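Local coordinates for protein putative isomerase YbhH (Escherichia coli, PDB 6OTV) that is a putative isomerase of the PrpF family, with a substrate and reaction that remain unassigned, at residues Glu26-Thr29 / Gln30-Ile34; Thr177-Gln180 / Ile181-Phe184. All coordinates share one frame; numbering follows the deposited sequence.

Contact 1 of 2, residues Glu26-Thr29 / Gln30-Ile34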
loop_
_atom_site.group_PDB
_atom_site.type_symbol
_atom_site.label_atom_id
_atom_site.label_comp_id
_atom_site.label_asym_id
_atom_site.label_seq_id
_atom_site.Cartn_x
_atom_site.Cartn_y
_atom_site.Cartn_z
ATOM N N GLU A 26 12.911 -16.699 -18.059
ATOM C CA GLU A 26 11.880 -15.697 -18.307
ATOM C C GLU A 26 10.833 -16.204 -19.294
ATOM O O GLU A 26 9.675 -15.776 -19.238
ATOM C CB GLU A 26 12.525 -14.404 -18.809
ATOM C CG GLU A 26 11.590 -13.212 -18.880
ATOM C CD GLU A 26 12.329 -11.919 -19.179
ATOM O OE1 GLU A 26 13.546 -11.849 -18.901
ATOM O OE2 GLU A 26 11.694 -10.976 -19.697
ATOM N N ASP A 27 11.211 -17.116 -20.187
ATOM C CA ASP A 27 10.260 -17.664 -21.145
ATOM C C ASP A 27 9.197 -18.486 -20.425
ATOM O O ASP A 27 9.514 -19.404 -19.663
ATOM C CB ASP A 27 10.980 -18.520 -22.183
ATOM C CG ASP A 27 10.035 -19.082 -23.224
ATOM O OD1 ASP A 27 9.426 -18.282 -23.967
ATOM O OD2 ASP A 27 9.898 -20.320 -23.301
ATOM N N GLN A 28 7.929 -18.153 -20.677
ATOM C CA GLN A 28 6.834 -18.764 -19.933
ATOM C C GLN A 28 6.697 -20.250 -20.239
ATOM O O GLN A 28 6.338 -21.033 -19.352
ATOM C CB GLN A 28 5.531 -18.026 -20.239
ATOM C CG GLN A 28 4.361 -18.405 -19.350
ATOM C CD GLN A 28 3.349 -19.281 -20.062
ATOM O OE1 GLN A 28 3.652 -19.896 -21.084
ATOM N NE2 GLN A 28 2.133 -19.336 -19.526
ATOM N N THR A 29 6.981 -20.659 -21.476
ATOM C CA THR A 29 6.848 -22.067 -21.833
ATOM C C THR A 29 7.916 -22.911 -21.148
ATOM O O THR A 29 7.619 -23.978 -20.596
ATOM C CB THR A 29 6.919 -22.231 -23.351
ATOM O OG1 THR A 29 5.873 -21.464 -23.959
ATOM C CG2 THR A 29 6.759 -23.693 -23.742
ATOM N N GLN A 30 9.169 -22.450 -21.173
ATOM C CA GLN A 30 10.237 -23.177 -20.494
ATOM C C GLN A 30 10.022 -23.190 -18.986
ATOM O O GLN A 30 10.273 -24.205 -18.324
ATOM C CB GLN A 30 11.594 -22.563 -20.837
ATOM C CG GLN A 30 11.950 -22.644 -22.307
ATOM C CD GLN A 30 12.019 -24.074 -22.805
ATOM O OE1 GLN A 30 12.481 -24.969 -22.095
ATOM N NE2 GLN A 30 11.553 -24.299 -24.030
ATOM N N ARG A 31 9.563 -22.067 -18.425
ATOM C CA ARG A 31 9.291 -22.014 -16.993
ATOM C C ARG A 31 8.238 -23.040 -16.598
ATOM O O ARG A 31 8.405 -23.762 -15.608
ATOM C CB ARG A 31 8.847 -20.605 -16.595
ATOM C CG ARG A 31 8.432 -20.470 -15.136
ATOM C CD ARG A 31 7.869 -19.086 -14.831
ATOM N NE ARG A 31 6.682 -18.773 -15.627
ATOM C CZ ARG A 31 5.445 -19.153 -15.314
ATOM N NH1 ARG A 31 5.223 -19.872 -14.222
ATOM N NH2 ARG A 31 4.427 -18.818 -16.096
ATOM N N ASP A 32 7.154 -23.130 -17.372
ATOM C CA ASP A 32 6.089 -24.074 -17.050
ATOM C C ASP A 32 6.570 -25.515 -17.154
ATOM O O ASP A 32 6.175 -26.366 -16.349
ATOM C CB ASP A 32 4.887 -23.841 -17.965
ATOM C CG ASP A 32 4.102 -22.602 -17.586
ATOM O OD1 ASP A 32 4.459 -21.955 -16.578
ATOM O OD2 ASP A 32 3.127 -22.277 -18.295
ATOM N N LYS A 33 7.419 -25.816 -18.143
ATOM C CA LYS A 33 7.979 -27.160 -18.240
ATOM C C LYS A 33 8.775 -27.517 -16.990
ATOM O O LYS A 33 8.708 -28.650 -16.500
ATOM C CB LYS A 33 8.857 -27.282 -19.486
ATOM C CG LYS A 33 8.089 -27.502 -20.779
ATOM C CD LYS A 33 9.036 -27.848 -21.921
ATOM C CE LYS A 33 8.279 -28.244 -23.180
ATOM N NZ LYS A 33 7.430 -27.134 -23.697
ATOM N N ILE A 34 9.528 -26.556 -16.453
ATOM C CA ILE A 34 10.292 -26.809 -15.237
ATOM C C ILE A 34 9.357 -27.068 -14.064
ATOM O O ILE A 34 9.585 -27.983 -13.264
ATOM C CB ILE A 34 11.247 -25.634 -14.966
ATOM C CG1 ILE A 34 12.333 -25.593 -16.043
ATOM C CG2 ILE A 34 11.854 -25.734 -13.573
ATOM C CD1 ILE A 34 13.218 -24.381 -15.974
#

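Contact 2 of 2, residues Thr177-Gln180 / Ile181-Phe184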
loop_
_atom_site.group_PDB
_atom_site.type_symbol
_atom_site.label_atom_id
_atom_site.label_comp_id
_atom_site.label_asym_id
_atom_site.label_seq_id
_atom_site.Cartn_x
_atom_site.Cartn_y
_atom_site.Cartn_z
ATOM N N THR A 177 -23.262 -4.150 -9.462
ATOM C CA THR A 177 -24.601 -3.860 -9.959
ATOM C C THR A 177 -25.227 -2.639 -9.298
ATOM O O THR A 177 -26.375 -2.310 -9.612
ATOM C CB THR A 177 -25.519 -5.068 -9.747
ATOM O OG1 THR A 177 -25.779 -5.232 -8.347
ATOM C CG2 THR A 177 -24.874 -6.333 -10.288
ATOM N N ASP A 178 -24.507 -1.975 -8.392
ATOM C CA ASP A 178 -25.004 -0.833 -7.627
ATOM C C ASP A 178 -26.213 -1.191 -6.767
ATOM O O ASP A 178 -26.965 -0.306 -6.346
ATOM C CB ASP A 178 -25.335 0.355 -8.540
ATOM C CG ASP A 178 -24.145 0.803 -9.365
ATOM O OD1 ASP A 178 -23.918 0.223 -10.447
ATOM O OD2 ASP A 178 -23.434 1.731 -8.929
ATOM N N ASN A 179 -26.410 -2.480 -6.497
ATOM C CA ASN A 179 -27.477 -2.956 -5.629
ATOM C C ASN A 179 -26.914 -3.977 -4.652
ATOM O O ASN A 179 -26.146 -4.862 -5.040
ATOM C CB ASN A 179 -28.620 -3.592 -6.429
ATOM C CG ASN A 179 -29.334 -2.598 -7.321
ATOM O OD1 ASN A 179 -29.514 -1.435 -6.959
ATOM N ND2 ASN A 179 -29.746 -3.053 -8.497
ATOM N N GLN A 180 -27.301 -3.847 -3.382
ATOM C CA GLN A 180 -26.912 -4.847 -2.395
ATOM C C GLN A 180 -27.607 -6.178 -2.647
ATOM O O GLN A 180 -27.049 -7.236 -2.336
ATOM C CB GLN A 180 -27.216 -4.347 -0.982
ATOM C CG GLN A 180 -26.224 -3.326 -0.442
ATOM C CD GLN A 180 -26.300 -1.993 -1.161
ATOM O OE1 GLN A 180 -27.304 -1.674 -1.799
ATOM N NE2 GLN A 180 -25.232 -1.207 -1.065
ATOM N N ILE A 181 -28.816 -6.146 -3.207
ATOM C CA ILE A 181 -29.565 -7.348 -3.554
ATOM C C ILE A 181 -30.060 -7.212 -4.985
ATOM O O ILE A 181 -30.625 -6.177 -5.357
ATOM C CB ILE A 181 -30.752 -7.589 -2.600
ATOM C CG1 ILE A 181 -30.254 -7.989 -1.212
ATOM C CG2 ILE A 181 -31.681 -8.662 -3.158
ATOM C CD1 ILE A 181 -31.367 -8.242 -0.219
ATOM N N ASP A 182 -29.844 -8.251 -5.782
ATOM C CA ASP A 182 -30.390 -8.351 -7.125
ATOM C C ASP A 182 -31.326 -9.550 -7.195
ATOM O O ASP A 182 -31.409 -10.362 -6.269
ATOM C CB ASP A 182 -29.272 -8.473 -8.166
ATOM C CG ASP A 182 -28.406 -7.233 -8.232
ATOM O OD1 ASP A 182 -28.963 -6.126 -8.378
ATOM O OD2 ASP A 182 -27.168 -7.363 -8.122
ATOM N N TYR A 183 -32.046 -9.653 -8.308
ATOM C CA TYR A 183 -32.989 -10.740 -8.526
ATOM C C TYR A 183 -32.758 -11.331 -9.905
ATOM O O TYR A 183 -32.763 -10.608 -10.906
ATOM C CB TYR A 183 -34.437 -10.260 -8.382
ATOM C CG TYR A 183 -34.785 -9.821 -6.980
ATOM C CD1 TYR A 183 -35.344 -10.712 -6.071
ATOM C CD2 TYR A 183 -34.544 -8.519 -6.560
ATOM C CE1 TYR A 183 -35.659 -10.317 -4.785
ATOM C CE2 TYR A 183 -34.856 -8.114 -5.276
ATOM C CZ TYR A 183 -35.412 -9.016 -4.392
ATOM O OH TYR A 183 -35.724 -8.616 -3.113
ATOM N N PHE A 184 -32.542 -12.642 -9.949
ATOM C CA PHE A 184 -32.404 -13.374 -11.198
ATOM C C PHE A 184 -33.181 -14.672 -11.062
ATOM O O PHE A 184 -32.963 -15.427 -10.109
ATOM C CB PHE A 184 -30.934 -13.657 -11.525
ATOM C CG PHE A 184 -30.072 -12.426 -11.565
ATOM C CD1 PHE A 184 -30.045 -11.617 -12.688
ATOM C CD2 PHE A 184 -29.286 -12.082 -10.481
ATOM C CE1 PHE A 184 -29.251 -10.487 -12.726
ATOM C CE2 PHE A 184 -28.489 -10.956 -10.513
ATOM C CZ PHE A 184 -28.471 -10.156 -11.636
#

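Contact 1 of 2, residues Glu26-Thr29 / Gln30-Ile34
Asp27 sits at the N-cap of helix 28-39, its carboxylate reaching forward to the backbone N-H of Gln30, with OD2 3.1 Å from Gln30 N. Gln30 N meets OD2 from above the carboxylate plane, 37° out of it. Placing CG anti to its own backbone N (chi1 -178°) carries OD2 there, and the same oxygen rests 3.3 Å from Gln30 CG.

Three backbone bonds then wind the helix. The shortest joins Arg31 N to Asp27 O at 2.9 Å; the others run from Asp32 N to Gln28 O and from Lys33 N to Thr29 O.

The charged pair is Arg31 and Asp32. Arg31 NH2 lies 3.2 Å from Asp32 OD1, but the oxygen stands well out of the guanidinium plane, so this pair rests on charge alone. At the guanidinium edge, Gln28 CG comes within 3.3 Å of Arg31 NH2. The Gln28 amide and the Asp32 carboxylate are turned 54° apart and make no proper bond.

Thr29 and Lys33 run alongside each other in the same direction, methyl CG2 of Thr29 3.5 Å from ammonium NZ of Lys33. The whole is a helix N-terminus with an aspartate N-cap, on the helix leading from strand 14-20 to strand 59-65, which run parallel.

Contact 2 of 2, residues Thr177-Gln180 / Ile181-Phe184
The Asp182 carboxylate is gripped near its own plane by two side chains, while carbons flank its oxygen edge obliquely, Asn179 CB to one side of the plane, Thr177 CB and CG2 to the other. Thr177 gives its hydroxyl proton to the syn lone pair of Asp182 OD2, a short bond of 2.6 Å from OG1. The second oxygen goes to Asn179: ND2 is 3.2 Å from Asp182 OD1 and meets it nearly along the C-O axis. OD1 itself lies almost in the amide plane, although the amide and carboxylate planes are 64° apart.

Thr177 OG1 sits between its backbone N and carbonyl carbon (chi1 70°), which turns it both to Asp182 and back to the chain: it also accepts a weak, 3.4 Å bond from Asn179 N, the link of an ST turn. Asp182 is thereby tied to a tight loop just as the chain enters strand 182-184, which forms an antiparallel hairpin with strand 187-193. Asp182 is buried, so the two donors give its carboxylate the polar partners that solvent cannot, and probably stabilise its negative charge.

Behind the turn, Thr177 packs on Ala237 of helix 221-237 and on Met238. Gln180 O takes a hydrogen bond from Thr190 OG1 of the partner strand, and Asp178 OD2 forms a salt bridge with Lys173.

From the N terminus the chain first runs through strands 3-11 and 14-20, then reaches contact 1 at the start of helix 28-39, which leads on to strand 59-65. Contact 2 comes much later, where the loop after strand 158-163 enters strand 182-184, against helix 221-237. Each contact is a local turn within continuous chain, so neither closes a long loop; they lie in series and neither nest nor cross. The centres of contact 1 and contact 2 are about 42 Å apart, and the nearest atoms of contact 1 and contact 2 about 31 Å. They belong to different halves of the two-lobed molecule, as expected for the diaminopimelate epimerase clan. The chain returns to the first half through strand 332-344, which pairs with strand 3-11.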